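PDB 3TPA: heme-binding protein A from Haemophilus parasuis 29755, which probably binds glutathione as the periplasmic solute-binding component of a transport system, although its name refers to heme. Local coordinates for residues 21-25 with 160-165; 37-41 with 186-192; 102-106 with 119-123. The protein carries 1 engineered substitution. All blocks are in the same frame, centred on the assembly; numbering follows the deposited sequence.

The three contacts run in a row through one lobe of the protein, with interaction 1 in the middle: its centre is about 10 Å from each of the other two, which are themselves about 20 Å apart and do not touch. Along the chain, 21-25 and 37-41 come first, then 102-106 and 119-123, and finally 160-165 and 186-192, so interactions 1 and 2 cross while interaction 3 is nested inside both. Direct bridges join them. Asp-160 OD2 meets Gln-37 NE2 at 2.8 Å, and Phe-161 O meets Gln-104 NE2 at 3.1 Å. The N-terminal segments 21-25 and 37-41 are thereby held to 160-165 and 186-192, and 160-165 in turn meets helix 94-105.

Interaction 1. Residues 21-25 with 160-165; sequences LSPAI and DFLSIY
Two short loops meet here, each with a single 3-10 turn, and Pro-23 and Tyr-165 make up much of the interface. Ser-22 is extended (phi/psi -136/104); the chain then turns through Pro-23 and Ala-24 near -58/-33, closed by Ile-25 N to Ser-22 O at 3.2 Å. Asp-160 and Phe-161 form the other turn, closed by Ser-163 N to Asp-160 O at 3.1 Å. The register sets the CA atoms of Ala-24 and Phe-161 4.5 Å apart. Pro-23, its CA-CB bond directed toward 160-165, rests CB 3.2 Å from Asp-160 O and CG 3.7 Å from Ser-163 OG. Tyr-165, chi1 m, reaches back to the start of the first turn: its OH donates to Ser-22 OG (2.7 Å) and accepts from Ala-24 N (3.0 Å, nearly linear at 173°). Its CZ lies 4.2 Å from Pro-23 CD and its CE2 4.1 Å from Ala-24 CB. This is buried loop-to-loop packing in the family 5 solute-binding fold, joining the loop after strand 9-14 to that before helix 167-175. Ser-22 OG also bonds Asp-183 of helix 181-184, helix 94-105 packs against Ala-24 through Gln-104, and helix 36-39 borders Pro-23 through Ser-36.

Interaction 2. Residues 37-41 with 186-192; sequences QQVYN and PIGTGPF
Pro-186 begins the second segment, its CA-CB bond directed toward 37-41: CB lies 3.4 Å from Tyr-40 OH and 4.1 Å from Val-39 CG1. At Ile-187, a water joins N (3.0 Å) to Tyr-40 OH (2.6 Å). Gly-188, at phi/psi -143/-164, places CA 3.3 Å from Val-39 O in a CA-H...O contact, where a CB would clash with that oxygen. Thr-189, chi1 p, donates from OG1 to Asn-41 OD1 (2.8 Å), and a second water accepts from Thr-189 N (3.2 Å) and Asn-41 N (2.9 Å). This is an irregular connection between helix 181-184 and edge strand 192-194 in the family 5 solute-binding fold, laid against the weakly bonded helical turn about 37-39 and the extended Tyr-40 (-117/172) and Asn-41 (-129/165). The CA atoms of Gly-190 and Tyr-40 lie 4.2 Å apart. Gly-190 N donates to Val-39 O (2.9 Å), and a CB here would also clash. Pro-191 CD touches Gln-38 O (3.2 Å), which accepts from Phe-192 N at 2.8 Å.

Interaction 3. Residues 102-106 with 119-123; sequences QRQAD and YFYFN
The last turn of helix 94-105 packs against the first turn of helix 120-124, with the CA atoms of Gln-104 and Tyr-119 6.2 Å apart. Asp-106 is the first residue to leave helical angles; Tyr-119 is at the N-cap position (phi/psi -98/67), its O accepting from Asn-123 N (3.2 Å) and from Asn-123 ND2 (3.0 Å). Gln-104 sits between two aromatic rings. Tyr-119, chi1 m and chi2 -78°, lays its face over Gln-104 CA, 4.0 Å from the ring centroid and only 6° off the normal. Phe-122, chi1 t and chi2 84°, holds Gln-104 CB over its face, 4.2 Å from the ring centroid and 28° off the normal, while its CZ presses on Ala-105 CB at 3.3 Å. Gln-104 itself is m, t with chi3 48°, which sends NE2 to Phe-161 O and leaves OE1 2.8 Å from a water that accepts from Phe-122 N at 2.8 Å. Arg-103 is fully extended (t, t, t): NE bonds Tyr-111 O and, weakly, Tyr-119 OH (2.9 Å, 127°), while NH1 forms a salt bridge with Asp-183. Tyr-119 OH also bonds His-112 O, in the intervening loop. This is plain packing of two successive helices across their fourteen-residue connection, 106-119, with Gln-104 set against both rings by CH-pi contacts, within the family 5 solute-binding fold beside strand 131-136 of its antiparallel sheet.

Interaction 1. Residues 21-25 with 160-165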
# COMPACT_ATOMS: atom_id res chain seq x y z
N LEU A 21 -6.73 -17.19 -3.61
CA LEU A 21 -7.32 -16.56 -4.80
C LEU A 21 -8.63 -15.84 -4.50
O LEU A 21 -9.54 -15.78 -5.33
CB LEU A 21 -7.53 -17.60 -5.91
CG LEU A 21 -6.25 -18.22 -6.47
CD1 LEU A 21 -6.59 -19.42 -7.32
CD2 LEU A 21 -5.42 -17.20 -7.26
N SER A 22 -8.72 -15.29 -3.29
CA SER A 22 -9.93 -14.59 -2.85
C SER A 22 -9.52 -13.31 -2.15
O SER A 22 -9.05 -13.35 -1.02
CB SER A 22 -10.72 -15.47 -1.88
OG SER A 22 -11.81 -14.78 -1.28
N PRO A 23 -9.68 -12.16 -2.84
CA PRO A 23 -9.22 -10.87 -2.30
C PRO A 23 -9.78 -10.50 -0.94
O PRO A 23 -9.06 -9.88 -0.18
CB PRO A 23 -9.66 -9.84 -3.35
CG PRO A 23 -10.49 -10.56 -4.34
CD PRO A 23 -10.17 -12.03 -4.22
N ALA A 24 -11.03 -10.86 -0.62
CA ALA A 24 -11.60 -10.46 0.66
C ALA A 24 -10.78 -10.99 1.85
O ALA A 24 -10.72 -10.36 2.91
CB ALA A 24 -13.06 -10.94 0.78
N ILE A 25 -10.15 -12.15 1.68
CA ILE A 25 -9.49 -12.82 2.81
C ILE A 25 -7.98 -12.95 2.67
O ILE A 25 -7.36 -13.83 3.26
CB ILE A 25 -10.08 -14.23 3.07
CG1 ILE A 25 -9.94 -15.12 1.84
CG2 ILE A 25 -11.55 -14.13 3.45
CD1 ILE A 25 -10.30 -16.58 2.07
N ASP A 160 -8.44 -3.67 -3.53
CA ASP A 160 -8.67 -5.06 -3.93
C ASP A 160 -9.59 -5.87 -3.04
O ASP A 160 -10.37 -6.68 -3.55
CB ASP A 160 -7.33 -5.77 -4.08
CG ASP A 160 -6.46 -5.12 -5.11
OD1 ASP A 160 -6.01 -3.99 -4.86
OD2 ASP A 160 -6.21 -5.73 -6.15
N PHE A 161 -9.49 -5.68 -1.73
CA PHE A 161 -10.30 -6.45 -0.77
C PHE A 161 -11.80 -6.19 -0.93
O PHE A 161 -12.64 -6.99 -0.47
CB PHE A 161 -9.84 -6.17 0.68
CG PHE A 161 -10.35 -4.86 1.28
CD1 PHE A 161 -11.37 -4.86 2.23
CD2 PHE A 161 -9.75 -3.65 0.96
CE1 PHE A 161 -11.79 -3.69 2.82
CE2 PHE A 161 -10.18 -2.45 1.55
CZ PHE A 161 -11.20 -2.47 2.48
N LEU A 162 -12.15 -5.10 -1.59
CA LEU A 162 -13.57 -4.80 -1.83
C LEU A 162 -14.03 -5.17 -3.25
O LEU A 162 -14.96 -4.58 -3.79
CB LEU A 162 -13.91 -3.35 -1.44
CG LEU A 162 -13.81 -3.14 0.08
CD1 LEU A 162 -14.03 -1.67 0.47
CD2 LEU A 162 -14.83 -4.03 0.84
N SER A 163 -13.36 -6.15 -3.84
CA SER A 163 -13.80 -6.74 -5.11
C SER A 163 -15.20 -7.29 -4.94
O SER A 163 -15.55 -7.79 -3.87
CB SER A 163 -12.87 -7.87 -5.51
OG SER A 163 -11.60 -7.38 -5.89
N ILE A 164 -16.00 -7.21 -6.00
CA ILE A 164 -17.39 -7.64 -5.91
C ILE A 164 -17.52 -9.07 -6.41
O ILE A 164 -17.22 -9.37 -7.58
CB ILE A 164 -18.32 -6.70 -6.69
CG1 ILE A 164 -18.18 -5.25 -6.19
CG2 ILE A 164 -19.76 -7.17 -6.62
CD1 ILE A 164 -18.44 -5.08 -4.71
N TYR A 165 -17.95 -9.95 -5.50
CA TYR A 165 -18.23 -11.35 -5.78
C TYR A 165 -19.68 -11.53 -6.24
O TYR A 165 -20.51 -10.63 -6.14
CB TYR A 165 -18.08 -12.17 -4.51
CG TYR A 165 -16.67 -12.28 -3.95
CD1 TYR A 165 -16.01 -13.51 -3.89
CD2 TYR A 165 -16.00 -11.15 -3.48
CE1 TYR A 165 -14.72 -13.62 -3.36
CE2 TYR A 165 -14.73 -11.25 -2.96
CZ TYR A 165 -14.09 -12.48 -2.90
OH TYR A 165 -12.81 -12.55 -2.38

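Interaction 2. Residues 37-41 with 186-192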
# COMPACT_ATOMS: atom_id res chain seq x y z
N GLN A 37 -6.91 -8.41 -9.36
CA GLN A 37 -6.32 -7.57 -10.39
C GLN A 37 -6.71 -8.02 -11.79
O GLN A 37 -6.72 -7.20 -12.70
CB GLN A 37 -4.79 -7.47 -10.26
CG GLN A 37 -4.30 -6.58 -9.11
CD GLN A 37 -4.50 -5.09 -9.35
OE1 GLN A 37 -4.10 -4.55 -10.38
NE2 GLN A 37 -5.10 -4.41 -8.39
N GLN A 38 -7.04 -9.30 -11.95
CA GLN A 38 -7.38 -9.82 -13.28
C GLN A 38 -8.85 -10.25 -13.40
O GLN A 38 -9.47 -10.11 -14.45
CB GLN A 38 -6.52 -11.04 -13.63
CG GLN A 38 -5.05 -10.98 -13.22
CD GLN A 38 -4.28 -9.75 -13.69
OE1 GLN A 38 -4.60 -9.13 -14.71
NE2 GLN A 38 -3.26 -9.39 -12.95
N VAL A 39 -9.37 -10.81 -12.31
CA VAL A 39 -10.64 -11.54 -12.33
C VAL A 39 -11.86 -10.73 -11.83
O VAL A 39 -13.00 -11.00 -12.22
CB VAL A 39 -10.51 -12.84 -11.51
CG1 VAL A 39 -11.82 -13.62 -11.48
CG2 VAL A 39 -9.36 -13.70 -12.06
N TYR A 40 -11.62 -9.74 -10.97
CA TYR A 40 -12.71 -8.98 -10.33
C TYR A 40 -12.71 -7.49 -10.70
O TYR A 40 -11.78 -7.01 -11.35
CB TYR A 40 -12.56 -9.08 -8.80
CG TYR A 40 -12.83 -10.47 -8.23
CD1 TYR A 40 -14.12 -10.87 -7.94
CD2 TYR A 40 -11.79 -11.35 -7.95
CE1 TYR A 40 -14.39 -12.11 -7.41
CE2 TYR A 40 -12.06 -12.62 -7.40
CZ TYR A 40 -13.37 -12.98 -7.14
OH TYR A 40 -13.69 -14.22 -6.60
N ASN A 41 -13.77 -6.78 -10.29
CA ASN A 41 -13.84 -5.32 -10.33
C ASN A 41 -14.26 -4.79 -8.99
O ASN A 41 -14.75 -5.55 -8.16
CB ASN A 41 -14.86 -4.84 -11.35
CG ASN A 41 -14.38 -5.00 -12.77
OD1 ASN A 41 -14.93 -5.77 -13.56
ND2 ASN A 41 -13.31 -4.29 -13.11
N PRO A 186 -12.39 -18.57 -8.38
CA PRO A 186 -12.97 -17.21 -8.43
C PRO A 186 -13.79 -16.94 -9.69
O PRO A 186 -13.42 -17.34 -10.79
CB PRO A 186 -11.73 -16.30 -8.37
CG PRO A 186 -10.58 -17.18 -8.83
CD PRO A 186 -10.92 -18.55 -8.35
N ILE A 187 -14.91 -16.26 -9.49
CA ILE A 187 -15.81 -15.84 -10.56
C ILE A 187 -16.02 -14.36 -10.34
O ILE A 187 -16.42 -13.94 -9.26
CB ILE A 187 -17.18 -16.54 -10.45
CG1 ILE A 187 -17.12 -17.97 -11.00
CG2 ILE A 187 -18.29 -15.74 -11.14
CD1 ILE A 187 -16.86 -18.05 -12.49
N GLY A 188 -15.75 -13.54 -11.36
CA GLY A 188 -15.99 -12.13 -11.22
C GLY A 188 -16.49 -11.49 -12.48
O GLY A 188 -16.96 -12.16 -13.39
N THR A 189 -16.41 -10.17 -12.52
CA THR A 189 -16.85 -9.43 -13.69
C THR A 189 -15.64 -8.96 -14.50
O THR A 189 -15.81 -8.30 -15.51
CB THR A 189 -17.71 -8.20 -13.30
OG1 THR A 189 -16.94 -7.33 -12.46
CG2 THR A 189 -18.96 -8.64 -12.56
N GLY A 190 -14.44 -9.31 -14.02
CA GLY A 190 -13.21 -8.73 -14.52
C GLY A 190 -12.77 -9.11 -15.92
O GLY A 190 -13.40 -9.93 -16.58
N PRO A 191 -11.67 -8.51 -16.38
CA PRO A 191 -11.15 -8.65 -17.75
C PRO A 191 -10.57 -10.02 -18.08
O PRO A 191 -10.43 -10.33 -19.26
CB PRO A 191 -10.06 -7.57 -17.83
CG PRO A 191 -9.66 -7.33 -16.40
CD PRO A 191 -10.93 -7.50 -15.61
N PHE A 192 -10.24 -10.83 -17.07
CA PHE A 192 -9.73 -12.18 -17.31
C PHE A 192 -10.51 -13.22 -16.51
O PHE A 192 -11.00 -12.95 -15.41
CB PHE A 192 -8.23 -12.27 -17.00
CG PHE A 192 -7.38 -11.41 -17.90
CD1 PHE A 192 -6.98 -11.86 -19.14
CD2 PHE A 192 -7.00 -10.14 -17.50
CE1 PHE A 192 -6.20 -11.08 -19.97
CE2 PHE A 192 -6.23 -9.34 -18.32
CZ PHE A 192 -5.83 -9.82 -19.57
O HOH W 1 -15.57 -16.04 -6.55
O HOH W 2 -16.08 -8.43 -9.82

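Interaction 3. Residues 102-106 with 119-123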
# COMPACT_ATOMS: atom_id res chain seq x y z
N GLN A 102 -20.87 -7.29 3.28
CA GLN A 102 -21.43 -7.84 4.51
C GLN A 102 -20.76 -9.14 4.96
O GLN A 102 -20.69 -9.41 6.15
CB GLN A 102 -22.96 -7.96 4.42
CG GLN A 102 -23.70 -6.60 4.46
CD GLN A 102 -23.31 -5.77 5.65
OE1 GLN A 102 -22.74 -4.69 5.51
NE2 GLN A 102 -23.63 -6.26 6.84
N ARG A 103 -20.26 -9.94 4.03
CA ARG A 103 -19.52 -11.14 4.40
C ARG A 103 -18.45 -10.73 5.41
O ARG A 103 -18.19 -11.42 6.40
CB ARG A 103 -18.84 -11.78 3.19
CG ARG A 103 -17.99 -12.99 3.55
CD ARG A 103 -17.08 -13.45 2.41
NE ARG A 103 -16.33 -14.63 2.83
CZ ARG A 103 -15.61 -15.39 2.03
NH1 ARG A 103 -15.50 -15.11 0.73
NH2 ARG A 103 -14.99 -16.45 2.53
N GLN A 104 -17.89 -9.55 5.16
CA GLN A 104 -16.80 -9.02 5.95
C GLN A 104 -17.26 -8.34 7.23
O GLN A 104 -16.73 -8.60 8.29
CB GLN A 104 -15.96 -8.05 5.09
CG GLN A 104 -15.52 -8.70 3.76
CD GLN A 104 -14.45 -7.92 3.05
OE1 GLN A 104 -13.45 -7.53 3.64
NE2 GLN A 104 -14.64 -7.69 1.76
N ALA A 105 -18.26 -7.46 7.12
CA ALA A 105 -18.65 -6.59 8.24
C ALA A 105 -19.56 -7.23 9.28
O ALA A 105 -19.60 -6.80 10.43
CB ALA A 105 -19.31 -5.33 7.72
N ASP A 106 -20.31 -8.23 8.85
CA ASP A 106 -21.31 -8.87 9.70
C ASP A 106 -20.77 -10.20 10.17
O ASP A 106 -20.69 -11.14 9.39
CB ASP A 106 -22.59 -9.08 8.88
CG ASP A 106 -23.68 -9.82 9.64
OD1 ASP A 106 -23.46 -10.16 10.83
OD2 ASP A 106 -24.76 -10.06 9.05
N TYR A 119 -10.50 -11.07 7.68
CA TYR A 119 -10.69 -9.90 6.83
C TYR A 119 -9.65 -8.84 7.16
O TYR A 119 -9.96 -7.77 7.68
CB TYR A 119 -12.14 -9.43 6.91
CG TYR A 119 -13.03 -10.59 6.56
CD1 TYR A 119 -13.21 -10.96 5.23
CD2 TYR A 119 -13.64 -11.37 7.55
CE1 TYR A 119 -13.98 -12.06 4.87
CE2 TYR A 119 -14.41 -12.48 7.20
CZ TYR A 119 -14.58 -12.81 5.86
OH TYR A 119 -15.34 -13.90 5.50
N PHE A 120 -8.41 -9.20 6.84
CA PHE A 120 -7.25 -8.39 7.18
C PHE A 120 -7.42 -6.94 6.74
O PHE A 120 -7.10 -6.04 7.48
CB PHE A 120 -5.99 -8.93 6.50
CG PHE A 120 -5.55 -10.27 7.00
CD1 PHE A 120 -4.98 -10.40 8.26
CD2 PHE A 120 -5.69 -11.40 6.21
CE1 PHE A 120 -4.58 -11.64 8.72
CE2 PHE A 120 -5.29 -12.63 6.66
CZ PHE A 120 -4.73 -12.75 7.92
N TYR A 121 -7.87 -6.73 5.52
CA TYR A 121 -7.90 -5.37 4.99
C TYR A 121 -9.10 -4.60 5.53
O TYR A 121 -8.99 -3.42 5.88
CB TYR A 121 -7.85 -5.38 3.45
CG TYR A 121 -6.45 -5.27 2.89
CD1 TYR A 121 -5.69 -6.39 2.64
CD2 TYR A 121 -5.89 -4.03 2.63
CE1 TYR A 121 -4.41 -6.29 2.14
CE2 TYR A 121 -4.60 -3.92 2.12
CZ TYR A 121 -3.87 -5.05 1.88
OH TYR A 121 -2.58 -4.95 1.38
N PHE A 122 -10.24 -5.26 5.64
CA PHE A 122 -11.40 -4.62 6.25
C PHE A 122 -10.99 -3.96 7.58
O PHE A 122 -11.36 -2.81 7.86
CB PHE A 122 -12.51 -5.65 6.47
CG PHE A 122 -13.84 -5.05 6.85
CD1 PHE A 122 -14.71 -4.57 5.87
CD2 PHE A 122 -14.23 -4.98 8.17
CE1 PHE A 122 -15.94 -4.02 6.22
CE2 PHE A 122 -15.47 -4.42 8.53
CZ PHE A 122 -16.32 -3.95 7.56
N ASN A 123 -10.22 -4.69 8.39
CA ASN A 123 -9.76 -4.19 9.69
C ASN A 123 -8.61 -3.19 9.59
O ASN A 123 -8.59 -2.18 10.29
CB ASN A 123 -9.36 -5.36 10.60
CG ASN A 123 -10.57 -6.13 11.10
OD1 ASN A 123 -11.27 -5.69 12.01
ND2 ASN A 123 -10.84 -7.26 10.48
O HOH W 3 -10.71 -7.74 4.34